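Isoprenyl transferase (Campylobacter jejuni, PDB 3UGS) probably catalyses the magnesium-dependent condensation of isopentenyl diphosphate with allylic diphosphates, building the long polyprenyl diphosphate chain. Local coordinates at residues 45-50 against 123-128; 154-159 against 185-190; 168-173 against 219-224. All coordinates share one frame; numbering follows the deposited sequence.

Contact 1 of 3, residues 45-50 against 123-128; sequences VCMEEN and CDALCV
C46 and M47, which meet L126 and A125, sit on the last turn of helix 34-48, where the shortest polar bond runs from E49 N to V45 O at 2.9 Å. One step on, N50 N returns to M47 O at 3.1 Å, and N50 leaves the helix with a positive phi of 57°, closing it with a Schellman motif. The two side chains reach out from this last turn to the start of strand 126-134.

The sounder half of the packing is C46 on L126. L126 has CG opposite its backbone N (chi1 180°), which carries the isobutyl group toward the helix, and both methyls then come up to one carbon: C46 CB lies 4.0 Å from L126 CD1 and 4.1 Å from L126 CD2. The fork of the leucine thus faces the CB of the cysteine, whose SG is swung to the backbone N side. M47 lies alongside rather than head-on: M47 CG is 4.3 Å from L126 CB. The end of the methionine is placed near A125 but is doubtfully modelled.

C46 also touches L54 of strand 53-60, and C127 makes backbone bonds with S52 and L54, so strand and helix end share a neighbour in the parallel sheet. On another side of the helix, E48 forms salt bridges with K206 and K210 of helix 206-218.

Helix 34-48, which connects parallel strands 9-14 and 53-60, thus packs its C-terminal turn on the start of strand 126-134, as in an alpha/beta fold. Between the two segments the chemistry is apolar and undirected: shape and dispersion seat the helix end, away from the annotated sites, while backbone bonds to neighbouring strands hold 126-128 in the sheet.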
loop_
_atom_site.group_PDB
_atom_site.type_symbol
_atom_site.label_atom_id
_atom_site.label_comp_id
_atom_site.label_asym_id
_atom_site.label_seq_id
_atom_site.Cartn_x
_atom_site.Cartn_y
_atom_site.Cartn_z
ATOM N N VAL A 45 -3.777 5.071 -24.946
ATOM C CA VAL A 45 -4.721 4.065 -24.364
ATOM C C VAL A 45 -5.586 4.680 -23.233
ATOM O O VAL A 45 -6.767 4.446 -23.082
ATOM C CB VAL A 45 -3.999 2.821 -23.820
ATOM C CG1 VAL A 45 -4.959 1.992 -22.973
ATOM C CG2 VAL A 45 -3.474 1.978 -24.960
ATOM N N CYS A 46 -4.942 5.513 -22.448
ATOM C CA CYS A 46 -5.625 6.238 -21.359
ATOM C C CYS A 46 -6.743 7.111 -21.855
ATOM O O CYS A 46 -7.823 7.164 -21.270
ATOM C CB CYS A 46 -4.643 7.087 -20.552
ATOM S SG CYS A 46 -3.619 6.099 -19.410
ATOM N N MET A 47 -6.438 7.833 -22.920
ATOM C CA MET A 47 -7.428 8.736 -23.582
ATOM C C MET A 47 -8.608 7.945 -24.175
ATOM O O MET A 47 -9.781 8.199 -23.909
ATOM C CB MET A 47 -6.774 9.589 -24.685
ATOM C CG MET A 47 -5.866 10.679 -24.110
ATOM S SD MET A 47 -4.731 11.475 -25.252
ATOM C CE MET A 47 -5.240 13.179 -25.029
ATOM N N GLU A 48 -8.237 6.951 -24.960
ATOM C CA GLU A 48 -9.216 6.053 -25.635
ATOM C C GLU A 48 -10.121 5.396 -24.601
ATOM O O GLU A 48 -11.299 5.171 -24.841
ATOM C CB GLU A 48 -8.521 4.955 -26.464
ATOM C CG GLU A 48 -7.727 5.492 -27.647
ATOM C CD GLU A 48 -6.924 4.413 -28.375
ATOM O OE1 GLU A 48 -7.184 3.207 -28.162
ATOM O OE2 GLU A 48 -6.012 4.775 -29.158
ATOM N N GLU A 49 -9.540 5.133 -23.441
ATOM C CA GLU A 49 -10.250 4.437 -22.315
ATOM C C GLU A 49 -10.907 5.332 -21.276
ATOM O O GLU A 49 -11.497 4.874 -20.312
ATOM C CB GLU A 49 -9.311 3.475 -21.614
ATOM C CG GLU A 49 -8.935 2.285 -22.506
ATOM C CD GLU A 49 -10.026 1.218 -22.590
ATOM O OE1 GLU A 49 -9.643 0.027 -22.619
ATOM O OE2 GLU A 49 -11.248 1.538 -22.594
ATOM N N ASN A 50 -10.806 6.623 -21.496
ATOM C CA ASN A 50 -11.305 7.611 -20.516
ATOM C C ASN A 50 -10.685 7.478 -19.097
ATOM O O ASN A 50 -11.336 7.605 -18.077
ATOM C CB ASN A 50 -12.836 7.563 -20.427
ATOM C CG ASN A 50 -13.424 8.811 -19.790
ATOM O OD1 ASN A 50 -12.934 9.919 -20.008
ATOM N ND2 ASN A 50 -14.473 8.637 -18.999
ATOM N N CYS A 123 -4.557 21.931 -19.795
ATOM C CA CYS A 123 -4.798 20.769 -20.675
ATOM C C CYS A 123 -5.844 19.815 -20.074
ATOM O O CYS A 123 -5.790 19.430 -18.934
ATOM C CB CYS A 123 -3.510 20.048 -21.060
ATOM S SG CYS A 123 -2.483 21.049 -22.155
ATOM N N ASP A 124 -6.802 19.498 -20.909
ATOM C CA ASP A 124 -8.083 18.822 -20.539
ATOM C C ASP A 124 -8.127 17.292 -20.642
ATOM O O ASP A 124 -8.939 16.651 -20.048
ATOM C CB ASP A 124 -9.194 19.340 -21.511
ATOM C CG ASP A 124 -10.404 19.859 -20.786
ATOM O OD1 ASP A 124 -10.561 19.530 -19.598
ATOM O OD2 ASP A 124 -11.197 20.608 -21.380
ATOM N N ALA A 125 -7.325 16.747 -21.528
ATOM C CA ALA A 125 -7.553 15.369 -22.081
ATOM C C ALA A 125 -6.965 14.208 -21.261
ATOM O O ALA A 125 -7.506 13.102 -21.208
ATOM C CB ALA A 125 -7.014 15.283 -23.512
ATOM N N LEU A 126 -5.802 14.480 -20.689
ATOM C CA LEU A 126 -5.126 13.563 -19.779
ATOM C C LEU A 126 -4.246 14.356 -18.834
ATOM O O LEU A 126 -3.608 15.348 -19.239
ATOM C CB LEU A 126 -4.274 12.547 -20.537
ATOM C CG LEU A 126 -3.502 11.535 -19.713
ATOM C CD1 LEU A 126 -4.465 10.706 -18.880
ATOM C CD2 LEU A 126 -2.651 10.641 -20.595
ATOM N N CYS A 127 -4.205 13.886 -17.591
ATOM C CA CYS A 127 -3.365 14.472 -16.560
ATOM C C CYS A 127 -2.274 13.486 -16.096
ATOM O O CYS A 127 -2.549 12.501 -15.458
ATOM C CB CYS A 127 -4.183 14.958 -15.387
ATOM S SG CYS A 127 -3.131 15.754 -14.131
ATOM N N VAL A 128 -1.035 13.790 -16.468
ATOM C CA VAL A 128 0.121 12.991 -16.105
ATOM C C VAL A 128 0.759 13.500 -14.811
ATOM O O VAL A 128 1.402 14.573 -14.741
ATOM C CB VAL A 128 1.170 12.944 -17.203
ATOM C CG1 VAL A 128 2.384 12.151 -16.710
ATOM C CG2 VAL A 128 0.589 12.341 -18.472
#

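Contact 2 of 3, residues 154-159 against 185-190; sequences LNEENL and LLWQCS
L159 lies over one face of the W187 indole, its CD1 above the six-membered ring in a CH-pi contact. The modelled approach of that methyl is tighter than it should be; L159 CG is 3.7 Å from W187 CH2. E156 meets the same ring at its edge, with E156 O near the ring plane and 3.7 Å from W187 CZ2. Its side chain comes past the rim too, E156 CG standing 4.2 Å from W187 CH2, and the carboxylate is turned 84° from the ring.

W187 reaches the helix because its CG is opposite the backbone N (chi1 -179°), which carries the indole away from the type I turn W187-S190 toward helix 156-161. The next shell fixes its rotation: T160 OG1 is hydrogen-bonded to both W187 NE1 and E156 O, tying the ring edge to the helix backbone. I140 of helix 136-149 and L163 pack on the indole as well. Helix 156-161 itself is started by N155, the N-cap, whose OD1 accepts from N158 N at 2.8 Å with an N-H...O angle of 163°.

W187 O is hydrogen-bonded by R137 of the second subunit, which also packs on E156. The result is a capped short helix laid on a buried tryptophan of the loop joining strands 171-175 and 193-197, within the homodimer interface.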
loop_
_atom_site.group_PDB
_atom_site.type_symbol
_atom_site.label_atom_id
_atom_site.label_comp_id
_atom_site.label_asym_id
_atom_site.label_seq_id
_atom_site.Cartn_x
_atom_site.Cartn_y
_atom_site.Cartn_z
ATOM N N LEU A 154 -8.145 16.792 12.228
ATOM C CA LEU A 154 -7.264 15.761 11.696
ATOM C C LEU A 154 -8.044 14.459 11.575
ATOM O O LEU A 154 -8.234 13.718 12.505
ATOM C CB LEU A 154 -6.034 15.616 12.565
ATOM C CG LEU A 154 -4.868 14.834 11.966
ATOM C CD1 LEU A 154 -4.424 15.337 10.585
ATOM C CD2 LEU A 154 -3.675 14.855 12.921
ATOM N N ASN A 155 -8.543 14.237 10.384
ATOM C CA ASN A 155 -9.339 13.056 10.087
ATOM C C ASN A 155 -8.996 12.520 8.690
ATOM O O ASN A 155 -8.200 13.102 7.981
ATOM C CB ASN A 155 -10.831 13.336 10.300
ATOM C CG ASN A 155 -11.424 14.326 9.293
ATOM O OD1 ASN A 155 -10.879 14.605 8.217
ATOM N ND2 ASN A 155 -12.563 14.847 9.644
ATOM N N GLU A 156 -9.612 11.424 8.311
ATOM C CA GLU A 156 -9.335 10.794 7.001
ATOM C C GLU A 156 -9.632 11.664 5.794
ATOM O O GLU A 156 -8.851 11.703 4.847
ATOM C CB GLU A 156 -10.092 9.473 6.854
ATOM C CG GLU A 156 -9.281 8.303 7.376
ATOM C CD GLU A 156 -10.019 6.960 7.342
ATOM O OE1 GLU A 156 -10.358 6.463 6.239
ATOM O OE2 GLU A 156 -10.239 6.394 8.434
ATOM N N GLU A 157 -10.788 12.316 5.822
ATOM C CA GLU A 157 -11.228 13.121 4.699
ATOM C C GLU A 157 -10.345 14.320 4.508
ATOM O O GLU A 157 -9.930 14.625 3.404
ATOM C CB GLU A 157 -12.649 13.557 4.861
ATOM C CG GLU A 157 -13.618 12.383 5.044
ATOM C CD GLU A 157 -13.710 11.843 6.496
ATOM O OE1 GLU A 157 -12.780 12.027 7.332
ATOM O OE2 GLU A 157 -14.732 11.186 6.799
ATOM N N ASN A 158 -10.023 14.975 5.600
ATOM C CA ASN A 158 -9.202 16.165 5.497
ATOM C C ASN A 158 -7.790 15.886 5.043
ATOM O O ASN A 158 -7.202 16.640 4.307
ATOM C CB ASN A 158 -9.203 16.965 6.796
ATOM C CG ASN A 158 -10.482 17.799 6.967
ATOM O OD1 ASN A 158 -11.030 18.296 5.996
ATOM N ND2 ASN A 158 -10.947 17.951 8.201
ATOM N N LEU A 159 -7.241 14.773 5.490
ATOM C CA LEU A 159 -5.890 14.392 5.113
ATOM C C LEU A 159 -5.858 14.012 3.638
ATOM O O LEU A 159 -4.986 14.387 2.904
ATOM C CB LEU A 159 -5.408 13.269 6.002
ATOM C CG LEU A 159 -4.105 12.477 5.820
ATOM C CD1 LEU A 159 -4.012 11.714 4.504
ATOM C CD2 LEU A 159 -2.926 13.390 6.009
ATOM N N LEU A 185 2.398 6.049 -3.444
ATOM C CA LEU A 185 0.945 6.332 -3.294
ATOM C C LEU A 185 0.192 5.363 -2.348
ATOM O O LEU A 185 -0.925 4.880 -2.594
ATOM C CB LEU A 185 0.277 6.241 -4.647
ATOM C CG LEU A 185 0.814 7.205 -5.726
ATOM C CD1 LEU A 185 0.156 6.883 -7.065
ATOM C CD2 LEU A 185 0.616 8.668 -5.297
ATOM N N LEU A 186 0.814 5.090 -1.231
ATOM C CA LEU A 186 0.232 4.119 -0.264
ATOM C C LEU A 186 -1.198 4.472 0.181
ATOM O O LEU A 186 -2.112 3.643 0.246
ATOM C CB LEU A 186 1.149 3.947 0.929
ATOM C CG LEU A 186 2.529 3.342 0.550
ATOM C CD1 LEU A 186 3.529 3.386 1.736
ATOM C CD2 LEU A 186 2.382 1.918 0.002
ATOM N N TRP A 187 -1.375 5.718 0.540
ATOM C CA TRP A 187 -2.684 6.164 1.050
ATOM C C TRP A 187 -3.784 5.977 0.009
ATOM O O TRP A 187 -4.858 5.411 0.245
ATOM C CB TRP A 187 -2.624 7.609 1.498
ATOM C CG TRP A 187 -3.918 8.136 2.054
ATOM C CD1 TRP A 187 -5.032 8.542 1.365
ATOM C CD2 TRP A 187 -4.238 8.337 3.457
ATOM N NE1 TRP A 187 -5.989 8.967 2.234
ATOM C CE2 TRP A 187 -5.556 8.887 3.492
ATOM C CE3 TRP A 187 -3.544 8.158 4.649
ATOM C CZ2 TRP A 187 -6.158 9.217 4.656
ATOM C CZ3 TRP A 187 -4.157 8.456 5.811
ATOM C CH2 TRP A 187 -5.444 8.997 5.825
ATOM N N GLN A 188 -3.468 6.461 -1.168
ATOM C CA GLN A 188 -4.353 6.405 -2.344
ATOM C C GLN A 188 -4.698 4.953 -2.777
ATOM O O GLN A 188 -5.756 4.651 -3.345
ATOM C CB GLN A 188 -3.753 7.171 -3.493
ATOM C CG GLN A 188 -3.601 8.670 -3.264
ATOM C CD GLN A 188 -2.210 9.012 -2.696
ATOM O OE1 GLN A 188 -1.508 8.129 -2.206
ATOM N NE2 GLN A 188 -1.804 10.296 -2.790
ATOM N N CYS A 189 -3.795 4.057 -2.444
ATOM C CA CYS A 189 -3.892 2.662 -2.884
ATOM C C CYS A 189 -4.623 1.751 -1.910
ATOM O O CYS A 189 -4.645 0.542 -2.077
ATOM C CB CYS A 189 -2.489 2.092 -3.173
ATOM S SG CYS A 189 -1.801 2.603 -4.802
ATOM N N SER A 190 -5.213 2.320 -0.874
ATOM C CA SER A 190 -5.781 1.482 0.205
ATOM C C SER A 190 -6.640 0.371 -0.367
ATOM O O SER A 190 -6.521 -0.800 0.032
ATOM C CB SER A 190 -6.587 2.273 1.242
ATOM O OG SER A 190 -7.545 3.069 0.631
#

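Contact 3 of 3, residues 168-173 against 219-224; sequences DVDLML and RERTFG
D170, in the residues leading into strand 171-175, and R221, in the irregular tail after helix 206-218, have their CA atoms 9.7 Å apart, the nearest such pair of the two segments, so the contact is bridged by side chains. R221 does most of the reaching. A bend at chi3 (85°) turns its guanidinium across the aspartate, and R221 NH1 donates to D170 OD1 at 3.2 Å, with an N-H...O angle of 160°, in a salt bridge. The oxygen lies in the guanidinium plane at its edge but is met on its anti side, 24° out of the carboxylate plane. The two flat groups stand almost perpendicular.

Both faces of the guanidinium have a neighbour. The CZ end of the tilted F223 ring comes over the centre of one face, 3.4 Å above the plane; over the opposite face, nearer the rim, lies D170 O, 3.8 Å above it. D170 OD2 accepts from the backbone nitrogens of K8 and H9.

R219 NH1 pairs with E193, a magnesium ligand by similarity. The tail then crosses to the second subunit: R180 of that chain hydrogen-bonds E220 O, and its N63, the proton acceptor by similarity, hydrogen-bonds G224 O. T222 touches a bound farnesyl monophosphate.

Chemically, R221 has one sound salt bridge to D170, a hydrogen bond from NH2 to Y191 O and a long, weak ion pair to E193 OE2. The carboxylate of D170, already served by two backbone N-H groups, is probably stabilised as the anion; together with Y191 O it helps to hold R221 where the C-terminal tail sets out toward what is probably the active site of the neighbouring subunit.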
loop_
_atom_site.group_PDB
_atom_site.type_symbol
_atom_site.label_atom_id
_atom_site.label_comp_id
_atom_site.label_asym_id
_atom_site.label_seq_id
_atom_site.Cartn_x
_atom_site.Cartn_y
_atom_site.Cartn_z
ATOM N N ASP A 168 -7.914 8.749 -5.376
ATOM C CA ASP A 168 -7.723 7.285 -5.145
ATOM C C ASP A 168 -7.233 6.641 -6.458
ATOM O O ASP A 168 -7.607 7.015 -7.571
ATOM C CB ASP A 168 -8.979 6.533 -4.689
ATOM C CG ASP A 168 -9.440 6.874 -3.257
ATOM O OD1 ASP A 168 -8.633 7.336 -2.420
ATOM O OD2 ASP A 168 -10.655 6.660 -2.966
ATOM N N VAL A 169 -6.303 5.725 -6.274
ATOM C CA VAL A 169 -5.791 4.874 -7.352
ATOM C C VAL A 169 -6.783 3.732 -7.527
ATOM O O VAL A 169 -7.174 3.060 -6.586
ATOM C CB VAL A 169 -4.389 4.289 -7.052
ATOM C CG1 VAL A 169 -4.044 3.157 -8.029
ATOM C CG2 VAL A 169 -3.332 5.399 -7.019
ATOM N N ASP A 170 -7.226 3.565 -8.744
ATOM C CA ASP A 170 -8.105 2.418 -9.120
ATOM C C ASP A 170 -7.316 1.207 -9.482
ATOM O O ASP A 170 -7.581 0.098 -9.018
ATOM C CB ASP A 170 -9.008 2.801 -10.272
ATOM C CG ASP A 170 -9.882 4.009 -9.912
ATOM O OD1 ASP A 170 -10.649 3.930 -8.895
ATOM O OD2 ASP A 170 -9.786 5.035 -10.628
ATOM N N LEU A 171 -6.313 1.458 -10.313
ATOM C CA LEU A 171 -5.339 0.418 -10.736
ATOM C C LEU A 171 -3.874 0.804 -10.560
ATOM O O LEU A 171 -3.388 1.790 -11.096
ATOM C CB LEU A 171 -5.574 -0.009 -12.174
ATOM C CG LEU A 171 -4.708 -1.196 -12.589
ATOM C CD1 LEU A 171 -4.960 -2.422 -11.729
ATOM C CD2 LEU A 171 -4.900 -1.539 -14.052
ATOM N N MET A 172 -3.197 -0.023 -9.794
ATOM C CA MET A 172 -1.746 0.053 -9.596
ATOM C C MET A 172 -1.068 -1.060 -10.403
ATOM O O MET A 172 -1.111 -2.226 -10.051
ATOM C CB MET A 172 -1.365 -0.041 -8.121
ATOM C CG MET A 172 0.129 -0.065 -7.843
ATOM S SD MET A 172 0.975 1.470 -8.248
ATOM C CE MET A 172 0.673 2.531 -6.859
ATOM N N LEU A 173 -0.417 -0.632 -11.469
ATOM C CA LEU A 173 0.305 -1.506 -12.371
ATOM C C LEU A 173 1.832 -1.470 -12.150
ATOM O O LEU A 173 2.503 -0.464 -12.289
ATOM C CB LEU A 173 -0.043 -1.171 -13.823
ATOM C CG LEU A 173 0.667 -1.967 -14.929
ATOM C CD1 LEU A 173 0.107 -3.382 -15.098
ATOM C CD2 LEU A 173 0.534 -1.199 -16.232
ATOM N N ARG A 219 -13.197 -7.162 -12.490
ATOM C CA ARG A 219 -12.804 -7.647 -11.155
ATOM C C ARG A 219 -13.860 -7.187 -10.164
ATOM O O ARG A 219 -14.393 -6.099 -10.310
ATOM C CB ARG A 219 -11.454 -7.069 -10.702
ATOM C CG ARG A 219 -10.240 -7.948 -10.971
ATOM C CD ARG A 219 -8.976 -7.275 -10.429
ATOM N NE ARG A 219 -7.775 -7.759 -11.108
ATOM C CZ ARG A 219 -6.534 -7.339 -10.861
ATOM N NH1 ARG A 219 -6.302 -6.435 -9.936
ATOM N NH2 ARG A 219 -5.510 -7.831 -11.527
ATOM N N GLU A 220 -14.129 -7.998 -9.143
ATOM C CA GLU A 220 -15.097 -7.576 -8.071
ATOM C C GLU A 220 -14.458 -6.561 -7.097
ATOM O O GLU A 220 -13.532 -6.867 -6.386
ATOM C CB GLU A 220 -15.707 -8.758 -7.303
ATOM N N ARG A 221 -14.962 -5.341 -7.097
ATOM C CA ARG A 221 -14.468 -4.314 -6.153
ATOM C C ARG A 221 -15.481 -4.021 -5.097
ATOM O O ARG A 221 -16.501 -3.459 -5.383
ATOM C CB ARG A 221 -14.068 -3.010 -6.821
ATOM C CG ARG A 221 -12.900 -3.144 -7.747
ATOM C CD ARG A 221 -12.433 -1.779 -8.186
ATOM N NE ARG A 221 -11.505 -1.174 -7.231
ATOM C CZ ARG A 221 -11.151 0.107 -7.246
ATOM N NH1 ARG A 221 -11.658 0.952 -8.136
ATOM N NH2 ARG A 221 -10.273 0.558 -6.367
ATOM N N THR A 222 -15.177 -4.381 -3.867
ATOM C CA THR A 222 -16.143 -4.171 -2.775
ATOM C C THR A 222 -15.910 -2.945 -1.939
ATOM O O THR A 222 -16.820 -2.466 -1.248
ATOM C CB THR A 222 -16.206 -5.376 -1.836
ATOM O OG1 THR A 222 -14.900 -5.609 -1.298
ATOM C CG2 THR A 222 -16.698 -6.614 -2.583
ATOM N N PHE A 223 -14.683 -2.456 -1.977
ATOM C CA PHE A 223 -14.233 -1.407 -0.989
ATOM C C PHE A 223 -14.605 -1.730 0.466
ATOM O O PHE A 223 -14.977 -0.849 1.252
ATOM C CB PHE A 223 -14.815 -0.028 -1.324
ATOM C CG PHE A 223 -14.449 0.436 -2.694
ATOM C CD1 PHE A 223 -13.255 1.107 -2.916
ATOM C CD2 PHE A 223 -15.265 0.132 -3.776
ATOM C CE1 PHE A 223 -12.897 1.502 -4.192
ATOM C CE2 PHE A 223 -14.919 0.535 -5.031
ATOM C CZ PHE A 223 -13.733 1.227 -5.239
ATOM N N GLY A 224 -14.501 -3.002 0.816
ATOM C CA GLY A 224 -14.866 -3.458 2.196
ATOM C C GLY A 224 -16.339 -3.710 2.404
ATOM O O GLY A 224 -16.805 -4.063 3.493
#

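In the fold
Contacts 2 and 3 are continuous with each other, their centres about 15 Å apart: Q188 O lies 3.2 Å from V169 N, probably a hydrogen bond. Both also touch the second subunit, where one residue, R137 of that chain, binds W187 O of contact 2 and D168 of contact 3. Contact 1 stands apart, its centre about 24 Å from that of contact 2 and about 19 Å from that of contact 3, though contacts 1 and 3 reach the same parallel sheet. Contact 3 reaches the ligand itself, through T222; the R221 side chain is about 8 Å from a bound farnesyl monophosphate and about 4 Å from that of E193, a magnesium ligand by similarity.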